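Local coordinates for lysosome-associated membrane glycoprotein 2 (Mus musculus, PDB 5GV3) that acts in lysosome biogenesis and autophagy and promotes acidification of the lysosome by directly inhibiting the proton channel TMEM175, at residues E19-I24 with K139-H144; D42-D47 with I60-G65; F74-S79 with Q146-N151; V87-T92 with K104-V109. All coordinates share one frame; numbering follows the deposited sequence.

The four contacts lie in the first lumenal domain of LAMP-2, an all-beta unit without helix. Contact 1 pairs strands 11-28 and 136-146 of one sheet. Contacts 2, 3 and 4 reach the antiparallel sheet 59-64, 68-76, 81-91, 106-117, at its first, second and last two strands respectively. The two sheets meet where contacts 1 and 4, with centres about 17 Å apart, pack Ile24 on Tyr90 and Phe22 on Leu88. Ile60 of contact 2 meets Phe74 of contact 3. Contacts 3 and 4 lie about 29 Å apart between centres. Along the sequence, contacts 2 and 4 fall between the two halves of contact 1, and contact 3 crosses it, their segments alternating.

Contact 1: E19-I24 with K139-H144. With ZN (zinc ion), chain E; NAG (2-acetamido-2-deoxy-beta-D-glucopyranose), chain M.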
# COMPACT_ATOMS: atom_id res chain seq x y z
N GLU A 19 0.18 -6.41 -5.39
CA GLU A 19 0.86 -7.27 -4.42
C GLU A 19 1.93 -6.46 -3.68
O GLU A 19 2.59 -5.61 -4.26
CB GLU A 19 1.47 -8.49 -5.11
CG GLU A 19 0.43 -9.41 -5.79
CD GLU A 19 0.94 -10.82 -6.08
OE1 GLU A 19 1.66 -11.38 -5.23
OE2 GLU A 19 0.62 -11.38 -7.16
N MET A 20 2.11 -6.72 -2.39
CA MET A 20 3.16 -6.03 -1.63
C MET A 20 3.79 -6.88 -0.55
O MET A 20 3.14 -7.77 0.00
CB MET A 20 2.60 -4.74 -1.03
CG MET A 20 1.35 -4.93 -0.15
SD MET A 20 0.82 -3.47 0.81
CE MET A 20 0.84 -2.23 -0.40
N ASN A 21 5.06 -6.64 -0.28
CA ASN A 21 5.70 -7.24 0.89
C ASN A 21 6.66 -6.23 1.51
O ASN A 21 7.03 -5.22 0.88
CB ASN A 21 6.32 -8.64 0.58
CG ASN A 21 7.51 -8.62 -0.36
OD1 ASN A 21 8.19 -7.62 -0.55
ND2 ASN A 21 7.79 -9.81 -0.93
N PHE A 22 6.99 -6.46 2.78
CA PHE A 22 7.80 -5.52 3.56
C PHE A 22 8.93 -6.23 4.27
O PHE A 22 8.72 -7.15 5.05
CB PHE A 22 6.92 -4.82 4.60
CG PHE A 22 5.76 -4.08 4.00
CD1 PHE A 22 5.97 -2.91 3.28
CD2 PHE A 22 4.48 -4.56 4.13
CE1 PHE A 22 4.90 -2.24 2.72
CE2 PHE A 22 3.40 -3.89 3.57
CZ PHE A 22 3.61 -2.73 2.86
N THR A 23 10.15 -5.79 3.98
CA THR A 23 11.32 -6.35 4.64
C THR A 23 11.71 -5.43 5.79
O THR A 23 12.14 -4.30 5.57
CB THR A 23 12.48 -6.53 3.65
OG1 THR A 23 12.03 -7.31 2.54
CG2 THR A 23 13.63 -7.26 4.31
N ILE A 24 11.50 -5.91 7.01
CA ILE A 24 11.71 -5.08 8.20
C ILE A 24 12.88 -5.55 9.06
O ILE A 24 12.98 -6.73 9.41
CB ILE A 24 10.45 -5.05 9.09
CG1 ILE A 24 9.24 -4.56 8.27
CG2 ILE A 24 10.67 -4.15 10.32
CD1 ILE A 24 7.93 -4.63 9.02
N LYS A 139 8.19 -3.30 -1.15
CA LYS A 139 8.08 -3.74 -2.54
C LYS A 139 6.62 -3.83 -2.97
O LYS A 139 5.79 -4.40 -2.27
CB LYS A 139 8.79 -5.08 -2.74
CG LYS A 139 10.32 -5.00 -2.65
CD LYS A 139 10.96 -6.35 -2.93
CE LYS A 139 12.48 -6.29 -2.90
NZ LYS A 139 13.00 -5.41 -3.98
N TYR A 140 6.33 -3.25 -4.13
CA TYR A 140 4.98 -3.24 -4.70
C TYR A 140 5.03 -3.74 -6.14
O TYR A 140 5.95 -3.37 -6.88
CB TYR A 140 4.38 -1.82 -4.67
CG TYR A 140 4.44 -1.13 -3.33
CD1 TYR A 140 3.45 -1.30 -2.39
CD2 TYR A 140 5.51 -0.30 -3.00
CE1 TYR A 140 3.50 -0.67 -1.16
CE2 TYR A 140 5.57 0.34 -1.76
CZ TYR A 140 4.55 0.14 -0.85
OH TYR A 140 4.56 0.75 0.39
N TRP A 141 4.07 -4.57 -6.54
CA TRP A 141 4.00 -5.03 -7.93
C TRP A 141 2.61 -5.56 -8.33
O TRP A 141 1.70 -5.62 -7.51
CB TRP A 141 5.06 -6.10 -8.18
CG TRP A 141 4.79 -7.47 -7.55
CD1 TRP A 141 4.26 -8.57 -8.17
CD2 TRP A 141 5.06 -7.86 -6.19
NE1 TRP A 141 4.17 -9.62 -7.28
CE2 TRP A 141 4.66 -9.21 -6.07
CE3 TRP A 141 5.59 -7.20 -5.08
CZ2 TRP A 141 4.78 -9.91 -4.86
CZ3 TRP A 141 5.71 -7.89 -3.89
CH2 TRP A 141 5.30 -9.23 -3.79
N GLY A 142 2.46 -5.94 -9.60
CA GLY A 142 1.21 -6.48 -10.11
C GLY A 142 0.08 -5.49 -9.94
O GLY A 142 -1.04 -5.86 -9.63
N ILE A 143 0.39 -4.21 -10.16
CA ILE A 143 -0.52 -3.12 -9.84
C ILE A 143 -1.49 -2.80 -10.97
O ILE A 143 -1.07 -2.54 -12.09
CB ILE A 143 0.26 -1.83 -9.50
CG1 ILE A 143 1.21 -2.08 -8.32
CG2 ILE A 143 -0.70 -0.67 -9.21
CD1 ILE A 143 2.25 -0.98 -8.13
N HIS A 144 -2.79 -2.86 -10.67
CA HIS A 144 -3.82 -2.33 -11.55
C HIS A 144 -4.66 -1.38 -10.71
O HIS A 144 -5.39 -1.82 -9.82
CB HIS A 144 -4.68 -3.44 -12.15
CG HIS A 144 -3.92 -4.33 -13.08
ND1 HIS A 144 -3.09 -5.35 -12.62
CD2 HIS A 144 -3.80 -4.34 -14.42
CE1 HIS A 144 -2.54 -5.95 -13.65
NE2 HIS A 144 -2.95 -5.36 -14.76
ZN ZN E . 1.80 -12.88 -6.53
C1 NAG M . 8.86 -10.11 -1.86
C2 NAG M . 9.11 -11.61 -2.00
C3 NAG M . 10.26 -11.87 -2.97
C4 NAG M . 10.01 -11.15 -4.29
C5 NAG M . 9.72 -9.67 -4.05
C6 NAG M . 9.34 -8.94 -5.31
C7 NAG M . 8.55 -13.11 -0.13
C8 NAG M . 8.98 -13.64 1.20
N2 NAG M . 9.38 -12.23 -0.71
O3 NAG M . 10.39 -13.27 -3.20
O4 NAG M . 11.15 -11.29 -5.13
O5 NAG M . 8.61 -9.54 -3.15
O6 NAG M . 8.08 -9.39 -5.78
O7 NAG M . 7.49 -13.45 -0.66
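Glu19-Asn21 and Lys139-Trp141 run antiparallel, their axes 4.8 Å apart at 170°, as adjoining strands of a beta sheet. Glu19 with Trp141 and Asn21 with Lys139 are hydrogen-bonded pairs, with Met20 and Tyr140 the non-hydrogen-bonded pair between them. Glu19 N to Trp141 O, at 2.7 Å, is the shortest of the four backbone bonds.

On the face carrying Glu19, Asn21, Lys139 and Trp141, the indole is sandwiched. Glu19 CB makes a CH-pi contact 3.7 Å from the centroid of its five-membered ring, and O6 of the glycan on Asn21 lies over the opposite face. With Trp141 CG between its backbone N and carbonyl carbon (chi1 73°), the ring's attachment point leans across toward Glu19. The sugar itself is linked through Asn21 ND2, and Lys139 CD passes 3.7 Å from its C5. The lysine amine continues to Thr130. On the face of Met20 and Tyr140, Met20 CB rests 3.8 Å from Tyr140 CD1, while the tyrosine hydroxyl lies near the plane of the Phe22 ring at its edge. That hydroxyl is hydrogen-bonded to Gln138 and Trp70, and Phe22 also meets the Trp70 ring, joining this sheet to the facing one. The first sugar thus lies against a partly exposed indole, while Met20, Tyr140 and Phe22 turn to the core. Beyond the indole, both carboxylate oxygens of Glu19, OE1 and OE2, grip a zinc ion at 2.0 Å each.

Contact 2: D42-D47 with I60-G65; sequences DKATHD and IMIQFG. With ZN (zinc ion), chain D.
Gln63 OE1 is held from the 42-47 loop by two donors, the hydroxyl of Thr45 and the backbone N of Asp47. Thr45 OG1 gives a very short bond of 2.5 Å to Gln63 OE1, whereas Asp47 N makes only a weak one. The other end of the same amide, Gln63 NE2, makes a weak bond to Asp47 O, so the side chain is tied to Asp47 through both its nitrogen and its oxygen. A bend at chi2 (77°) folds Gln63 CD back to the loop instead of letting it run on outward.

The backbones add a single antiparallel bridge: Thr45 N bonds to Gln63 O at 2.9 Å and Gln63 N to Thr45 O at 2.8 Å. Next to the bridge, Ala44 CB sits 4.2 Å from both Ile62 CG2 and Phe64 CB, and His46 CB touches Ile62 CD1. The His46 ring turns outward, where its NE2 binds a zinc ion at 2.0 Å; the other modelled ligands are waters, some too close together to coexist, so their number is doubtful.

The loop thus lies along strand 59-64, one of the two outermost strands of the four-stranded sheet. Ser49 further links His46 O to Met61 N, and Ile62 packs inward on Trp70 of strand 68-76 and Trp18 of strand 11-28.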
# COMPACT_ATOMS: atom_id res chain seq x y z
N ASP A 42 -3.96 -12.50 1.39
CA ASP A 42 -5.33 -12.06 1.36
C ASP A 42 -6.04 -12.94 2.37
O ASP A 42 -6.05 -14.16 2.25
CB ASP A 42 -5.94 -12.17 -0.04
CG ASP A 42 -7.29 -11.48 -0.14
OD1 ASP A 42 -8.11 -11.61 0.80
OD2 ASP A 42 -7.52 -10.77 -1.15
N LYS A 43 -6.66 -12.25 3.31
CA LYS A 43 -7.02 -12.69 4.66
C LYS A 43 -6.88 -11.38 5.41
O LYS A 43 -7.59 -11.11 6.37
CB LYS A 43 -6.11 -13.77 5.27
CG LYS A 43 -6.48 -15.21 4.92
CD LYS A 43 -7.84 -15.59 5.48
CE LYS A 43 -8.20 -17.03 5.14
NZ LYS A 43 -9.58 -17.38 5.59
N ALA A 44 -5.97 -10.56 4.88
CA ALA A 44 -5.74 -9.22 5.40
C ALA A 44 -6.99 -8.41 5.09
O ALA A 44 -7.63 -8.64 4.07
CB ALA A 44 -4.52 -8.59 4.77
N THR A 45 -7.36 -7.52 6.00
CA THR A 45 -8.58 -6.75 5.82
C THR A 45 -8.31 -5.38 5.23
O THR A 45 -7.18 -4.90 5.27
CB THR A 45 -9.31 -6.61 7.16
OG1 THR A 45 -8.43 -6.05 8.13
CG2 THR A 45 -9.75 -7.98 7.65
N HIS A 46 -9.35 -4.76 4.65
CA HIS A 46 -9.19 -3.44 4.05
C HIS A 46 -10.07 -2.40 4.76
O HIS A 46 -10.50 -1.41 4.15
CB HIS A 46 -9.52 -3.44 2.54
CG HIS A 46 -10.92 -3.84 2.23
ND1 HIS A 46 -11.26 -4.99 1.56
CD2 HIS A 46 -12.09 -3.21 2.52
CE1 HIS A 46 -12.58 -5.06 1.44
NE2 HIS A 46 -13.10 -3.99 2.03
N ASP A 47 -10.32 -2.61 6.05
CA ASP A 47 -11.20 -1.74 6.84
C ASP A 47 -10.77 -0.29 6.83
O ASP A 47 -9.59 0.01 7.01
CB ASP A 47 -11.27 -2.23 8.30
CG ASP A 47 -12.05 -3.53 8.44
OD1 ASP A 47 -12.82 -3.87 7.53
OD2 ASP A 47 -11.88 -4.20 9.48
N ILE A 60 -7.08 3.99 0.86
CA ILE A 60 -7.05 2.57 1.09
C ILE A 60 -6.31 2.26 2.37
O ILE A 60 -5.23 2.81 2.63
CB ILE A 60 -6.38 1.81 -0.07
CG1 ILE A 60 -7.30 1.81 -1.29
CG2 ILE A 60 -6.06 0.39 0.33
CD1 ILE A 60 -6.60 1.25 -2.53
N MET A 61 -6.91 1.41 3.19
CA MET A 61 -6.27 0.95 4.41
C MET A 61 -6.23 -0.57 4.47
O MET A 61 -7.20 -1.24 4.16
CB MET A 61 -7.00 1.52 5.63
CG MET A 61 -7.04 3.03 5.65
SD MET A 61 -7.92 3.69 7.07
CE MET A 61 -6.83 3.18 8.40
N ILE A 62 -5.07 -1.12 4.81
CA ILE A 62 -4.91 -2.56 4.89
C ILE A 62 -4.44 -2.96 6.29
O ILE A 62 -3.49 -2.39 6.80
CB ILE A 62 -3.92 -3.07 3.84
CG1 ILE A 62 -4.42 -2.73 2.43
CG2 ILE A 62 -3.69 -4.57 4.00
CD1 ILE A 62 -5.72 -3.45 2.03
N GLN A 63 -5.11 -3.92 6.91
CA GLN A 63 -4.64 -4.44 8.20
C GLN A 63 -4.29 -5.91 8.06
O GLN A 63 -4.92 -6.65 7.31
CB GLN A 63 -5.69 -4.26 9.31
CG GLN A 63 -6.32 -2.89 9.38
CD GLN A 63 -7.38 -2.68 8.30
OE1 GLN A 63 -8.12 -3.59 7.96
NE2 GLN A 63 -7.43 -1.48 7.75
N PHE A 64 -3.26 -6.34 8.79
CA PHE A 64 -2.86 -7.73 8.79
C PHE A 64 -2.46 -8.17 10.20
O PHE A 64 -1.34 -7.90 10.65
CB PHE A 64 -1.71 -7.95 7.81
CG PHE A 64 -1.16 -9.35 7.82
CD1 PHE A 64 -2.00 -10.44 7.69
CD2 PHE A 64 0.20 -9.57 7.95
CE1 PHE A 64 -1.50 -11.72 7.70
CE2 PHE A 64 0.72 -10.85 7.95
CZ PHE A 64 -0.13 -11.93 7.83
N GLY A 65 -3.39 -8.82 10.90
CA GLY A 65 -3.14 -9.29 12.25
C GLY A 65 -3.00 -8.20 13.31
O GLY A 65 -3.78 -7.25 13.34
ZN ZN D . -14.97 -4.55 1.56
O HOH W 1 -14.46 -4.60 -0.47
O HOH W 2 -14.94 -5.81 -0.10
O HOH W 3 -14.82 -6.59 1.13
O HOH W 4 -15.08 -4.20 3.63

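Contact 3: F74-S79 with Q146-N151; sequences FTKEAS and QAFVQN
With Lys76 CG anti to its backbone N (chi1 -175°) and the chain extended beyond, the lysine stem runs on across the same face of the Phe148 ring that its CB already covers; Phe148 CG in turn lies anti to its own carbonyl carbon (chi1 -48°). Lys76 CB makes a CH-pi contact 3.7 Å from the ring centroid, and Lys76 CD follows at 4.0 Å from Phe148 CD1.

The ring tip points into the end of strand 68-76. Phe148 CZ comes 3.3 Å from Phe74 O, which sits at the ring edge near its plane, and 3.5 Å from Lys76 N. Phe74 CB closes the apolar side, lying 3.9 Å from Phe148 CE2 and equally far from Ala147 CB. Tyr81 helps hold this corner, its ring edge-to-face with that of Phe148 and its hydroxyl hydrogen-bonded to Ala147 N.

The contact is packing between the loop that follows strand 136-146 and the end of the second strand of the four-stranded sheet. The aliphatic part of Lys76 covers the ring face, while backbone atoms of Phe74 and Lys76 meet its CZ end; there the carbonyl of Phe74 faces ring hydrogens, which may be weakly favourable electrostatically. Cohesion across the two segments thus rests on hydrophobic and CH-pi contacts without any hydrogen bond.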
# COMPACT_ATOMS: atom_id res chain seq x y z
N PHE A 74 -5.15 9.07 -2.03
CA PHE A 74 -5.38 9.52 -3.39
C PHE A 74 -6.09 10.87 -3.33
O PHE A 74 -7.18 10.97 -2.78
CB PHE A 74 -6.20 8.49 -4.18
CG PHE A 74 -5.69 7.07 -4.06
CD1 PHE A 74 -4.63 6.64 -4.84
CD2 PHE A 74 -6.29 6.17 -3.19
CE1 PHE A 74 -4.15 5.33 -4.74
CE2 PHE A 74 -5.83 4.87 -3.09
CZ PHE A 74 -4.75 4.45 -3.87
N THR A 75 -5.45 11.91 -3.84
CA THR A 75 -6.02 13.26 -3.80
C THR A 75 -6.29 13.78 -5.20
O THR A 75 -5.37 13.90 -6.01
CB THR A 75 -5.11 14.25 -3.07
OG1 THR A 75 -4.92 13.83 -1.71
CG2 THR A 75 -5.75 15.64 -3.08
N LYS A 76 -7.54 14.12 -5.49
CA LYS A 76 -7.93 14.45 -6.85
C LYS A 76 -7.52 15.86 -7.27
O LYS A 76 -7.68 16.81 -6.51
CB LYS A 76 -9.44 14.27 -7.00
CG LYS A 76 -9.93 14.48 -8.43
CD LYS A 76 -11.39 14.09 -8.58
CE LYS A 76 -11.91 14.44 -9.96
NZ LYS A 76 -13.20 13.76 -10.26
N GLU A 77 -6.96 15.96 -8.47
CA GLU A 77 -6.64 17.21 -9.17
C GLU A 77 -5.47 18.00 -8.56
O GLU A 77 -5.50 19.22 -8.47
CB GLU A 77 -7.89 18.09 -9.29
CG GLU A 77 -8.86 17.53 -10.33
CD GLU A 77 -10.10 18.39 -10.49
OE1 GLU A 77 -10.14 19.50 -9.92
OE2 GLU A 77 -11.03 17.95 -11.20
N ALA A 78 -4.44 17.25 -8.18
CA ALA A 78 -3.14 17.79 -7.79
C ALA A 78 -2.28 17.64 -9.05
O ALA A 78 -1.02 17.74 -9.01
CB ALA A 78 -2.56 17.07 -6.60
N SER A 79 -3.01 17.18 -10.08
CA SER A 79 -2.68 17.10 -11.53
C SER A 79 -2.44 15.72 -12.19
O SER A 79 -1.31 15.44 -12.56
CB SER A 79 -1.45 17.97 -11.84
OG SER A 79 -0.29 17.56 -11.12
N GLN A 146 -7.14 2.30 -10.24
CA GLN A 146 -7.85 3.52 -10.62
C GLN A 146 -8.63 4.09 -9.45
O GLN A 146 -9.55 3.47 -8.93
CB GLN A 146 -8.79 3.30 -11.81
CG GLN A 146 -9.42 4.63 -12.27
CD GLN A 146 -10.37 4.48 -13.45
OE1 GLN A 146 -10.77 3.38 -13.82
NE2 GLN A 146 -10.73 5.61 -14.05
N ALA A 147 -8.21 5.27 -9.00
CA ALA A 147 -8.97 6.03 -8.03
C ALA A 147 -9.92 6.96 -8.78
O ALA A 147 -9.70 7.25 -9.96
CB ALA A 147 -8.05 6.82 -7.12
N PHE A 148 -10.97 7.39 -8.10
CA PHE A 148 -11.94 8.32 -8.66
C PHE A 148 -12.47 7.79 -9.99
O PHE A 148 -12.24 8.36 -11.04
CB PHE A 148 -11.32 9.71 -8.83
CG PHE A 148 -10.60 10.19 -7.60
CD1 PHE A 148 -11.31 10.65 -6.50
CD2 PHE A 148 -9.22 10.19 -7.54
CE1 PHE A 148 -10.65 11.09 -5.36
CE2 PHE A 148 -8.55 10.63 -6.40
CZ PHE A 148 -9.27 11.08 -5.31
N VAL A 149 -13.16 6.66 -9.92
CA VAL A 149 -13.73 6.04 -11.10
C VAL A 149 -15.02 6.76 -11.47
O VAL A 149 -15.90 6.93 -10.63
CB VAL A 149 -14.01 4.56 -10.87
CG1 VAL A 149 -14.55 3.93 -12.15
CG2 VAL A 149 -12.75 3.84 -10.41
N GLN A 150 -15.13 7.18 -12.72
CA GLN A 150 -16.30 7.91 -13.16
C GLN A 150 -17.29 7.00 -13.88
O GLN A 150 -16.90 6.02 -14.51
CB GLN A 150 -15.90 9.07 -14.08
CG GLN A 150 -15.14 10.17 -13.37
CD GLN A 150 -14.65 11.25 -14.32
OE1 GLN A 150 -14.83 11.14 -15.53
NE2 GLN A 150 -14.03 12.29 -13.77
N ASN A 151 -18.57 7.34 -13.76
CA ASN A 151 -19.67 6.56 -14.34
C ASN A 151 -19.74 5.12 -13.83
O ASN A 151 -20.35 4.26 -14.46
CB ASN A 151 -19.59 6.56 -15.87
CG ASN A 151 -19.77 7.95 -16.45
OD1 ASN A 151 -20.26 8.86 -15.78
ND2 ASN A 151 -19.41 8.10 -17.72

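Contact 4: V87-T92 with K104-V109; sequences VLSYNT and KGVHTV. With NAG (2-acetamido-2-deoxy-beta-D-glucopyranose), chain N.
Tyr90 and His107 form the core-facing side of this antiparallel strand pair, a beta ladder whose strands 87-91 and 106-109 approach to 4.6 Å at 159°. A chi1 of 60° at Tyr90 swings its CG toward His107. His107 CB lies over one face of the phenol ring, 4.0 Å from its centroid in a CH-pi contact, while Val109 CG2 meets the ring edge at Tyr90 CE1, 4.1 Å away. The two aromatic rings are merely oblique to each other. Between the strands the backbone is firmly zipped: His107 N to Tyr90 O measures 2.7 Å, Leu88 and Val109 exchange two more bonds, and Thr92 N to Gly105 O continues the series at 3.1 Å.

The other face is more polar, and its Val106 and Thr108 are exposed to solvent. Ser89 OG and Thr108 OG1, 3.5 Å apart, share only a weak hydrogen bond, although Val87 CG1 and Thr108 CG2, pressed to 3.5 Å, make a locally tight spot. Here the buried Asn91 carries an N-glycan whose acetyl methyl C8 rests 3.5 Å from Val106 CG2; the amide oxygen of Asn91 bonds to Ser93 N.

Strand 81-91 is flanked by 106-117 on one side and 68-76 on the other. Leu88, Tyr90 and Val109 all pack on Val136 of strand 136-146, closing the core between the sheets.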
# COMPACT_ATOMS: atom_id res chain seq x y z
N VAL A 87 1.94 5.00 4.06
CA VAL A 87 2.42 4.81 5.42
C VAL A 87 2.30 3.35 5.86
O VAL A 87 1.26 2.71 5.68
CB VAL A 87 1.63 5.69 6.42
CG1 VAL A 87 2.02 5.35 7.84
CG2 VAL A 87 1.88 7.16 6.13
N LEU A 88 3.37 2.84 6.44
CA LEU A 88 3.38 1.51 7.04
C LEU A 88 3.56 1.63 8.54
O LEU A 88 4.43 2.36 9.02
CB LEU A 88 4.50 0.66 6.45
CG LEU A 88 4.67 -0.75 7.03
CD1 LEU A 88 3.58 -1.65 6.51
CD2 LEU A 88 6.04 -1.31 6.69
N SER A 89 2.71 0.95 9.30
CA SER A 89 2.87 0.88 10.75
C SER A 89 3.04 -0.57 11.17
O SER A 89 2.27 -1.44 10.76
CB SER A 89 1.68 1.50 11.48
OG SER A 89 1.51 2.85 11.10
N TYR A 90 4.07 -0.84 11.95
CA TYR A 90 4.29 -2.19 12.43
C TYR A 90 4.52 -2.21 13.94
O TYR A 90 5.08 -1.28 14.52
CB TYR A 90 5.43 -2.87 11.68
CG TYR A 90 6.79 -2.22 11.77
CD1 TYR A 90 7.14 -1.19 10.90
CD2 TYR A 90 7.74 -2.65 12.69
CE1 TYR A 90 8.39 -0.61 10.96
CE2 TYR A 90 8.99 -2.07 12.76
CZ TYR A 90 9.31 -1.05 11.89
OH TYR A 90 10.56 -0.47 11.95
N ASN A 91 4.03 -3.28 14.56
CA ASN A 91 3.98 -3.42 16.00
C ASN A 91 4.94 -4.52 16.45
O ASN A 91 4.67 -5.70 16.25
CB ASN A 91 2.54 -3.72 16.41
CG ASN A 91 2.36 -3.88 17.90
OD1 ASN A 91 3.32 -3.97 18.67
ND2 ASN A 91 1.10 -3.92 18.32
N THR A 92 6.04 -4.13 17.08
CA THR A 92 7.08 -5.10 17.45
C THR A 92 6.75 -5.84 18.74
O THR A 92 7.51 -6.72 19.17
CB THR A 92 8.45 -4.44 17.59
OG1 THR A 92 8.35 -3.30 18.45
CG2 THR A 92 8.98 -4.01 16.22
N LYS A 104 9.27 -1.97 21.92
CA LYS A 104 7.87 -2.34 22.03
C LYS A 104 7.00 -1.22 21.54
O LYS A 104 7.37 -0.05 21.63
CB LYS A 104 7.51 -2.70 23.47
CG LYS A 104 8.43 -3.74 24.10
CD LYS A 104 8.17 -3.85 25.59
CE LYS A 104 8.95 -2.79 26.35
NZ LYS A 104 8.60 -2.76 27.80
N GLY A 105 5.85 -1.57 20.97
CA GLY A 105 4.95 -0.58 20.47
C GLY A 105 5.04 -0.47 18.96
O GLY A 105 5.69 -1.28 18.29
N VAL A 106 4.36 0.54 18.45
CA VAL A 106 4.22 0.77 17.03
C VAL A 106 5.34 1.62 16.47
O VAL A 106 5.77 2.59 17.08
CB VAL A 106 2.87 1.45 16.73
CG1 VAL A 106 2.73 1.76 15.24
CG2 VAL A 106 1.75 0.54 17.19
N HIS A 107 5.86 1.22 15.32
CA HIS A 107 6.75 2.09 14.58
C HIS A 107 6.12 2.43 13.25
O HIS A 107 5.41 1.62 12.65
CB HIS A 107 8.13 1.47 14.39
CG HIS A 107 8.87 1.22 15.67
ND1 HIS A 107 9.29 2.26 16.49
CD2 HIS A 107 9.34 0.09 16.24
CE1 HIS A 107 9.92 1.77 17.54
NE2 HIS A 107 9.99 0.45 17.40
N THR A 108 6.38 3.64 12.78
CA THR A 108 5.75 4.14 11.57
C THR A 108 6.81 4.63 10.59
O THR A 108 7.72 5.37 10.96
CB THR A 108 4.76 5.28 11.88
OG1 THR A 108 3.78 4.83 12.82
CG2 THR A 108 4.06 5.76 10.63
N VAL A 109 6.74 4.16 9.36
CA VAL A 109 7.65 4.62 8.34
C VAL A 109 6.84 5.35 7.28
O VAL A 109 5.79 4.87 6.85
CB VAL A 109 8.46 3.48 7.72
CG1 VAL A 109 9.42 4.00 6.66
CG2 VAL A 109 9.23 2.75 8.81
C1 NAG N . 0.79 -4.11 19.71
C2 NAG N . -0.53 -3.51 20.13
C3 NAG N . -0.74 -3.74 21.62
C4 NAG N . -0.64 -5.22 21.94
C5 NAG N . 0.63 -5.84 21.36
C6 NAG N . 0.62 -7.35 21.42
C7 NAG N . -1.42 -1.64 18.82
C8 NAG N . -1.42 -0.15 18.63
N2 NAG N . -0.63 -2.10 19.80
O3 NAG N . -2.01 -3.23 22.01
O4 NAG N . -0.63 -5.40 23.35
O5 NAG N . 0.80 -5.50 19.98
O6 NAG N . 0.01 -7.91 20.26
O7 NAG N . -2.09 -2.39 18.12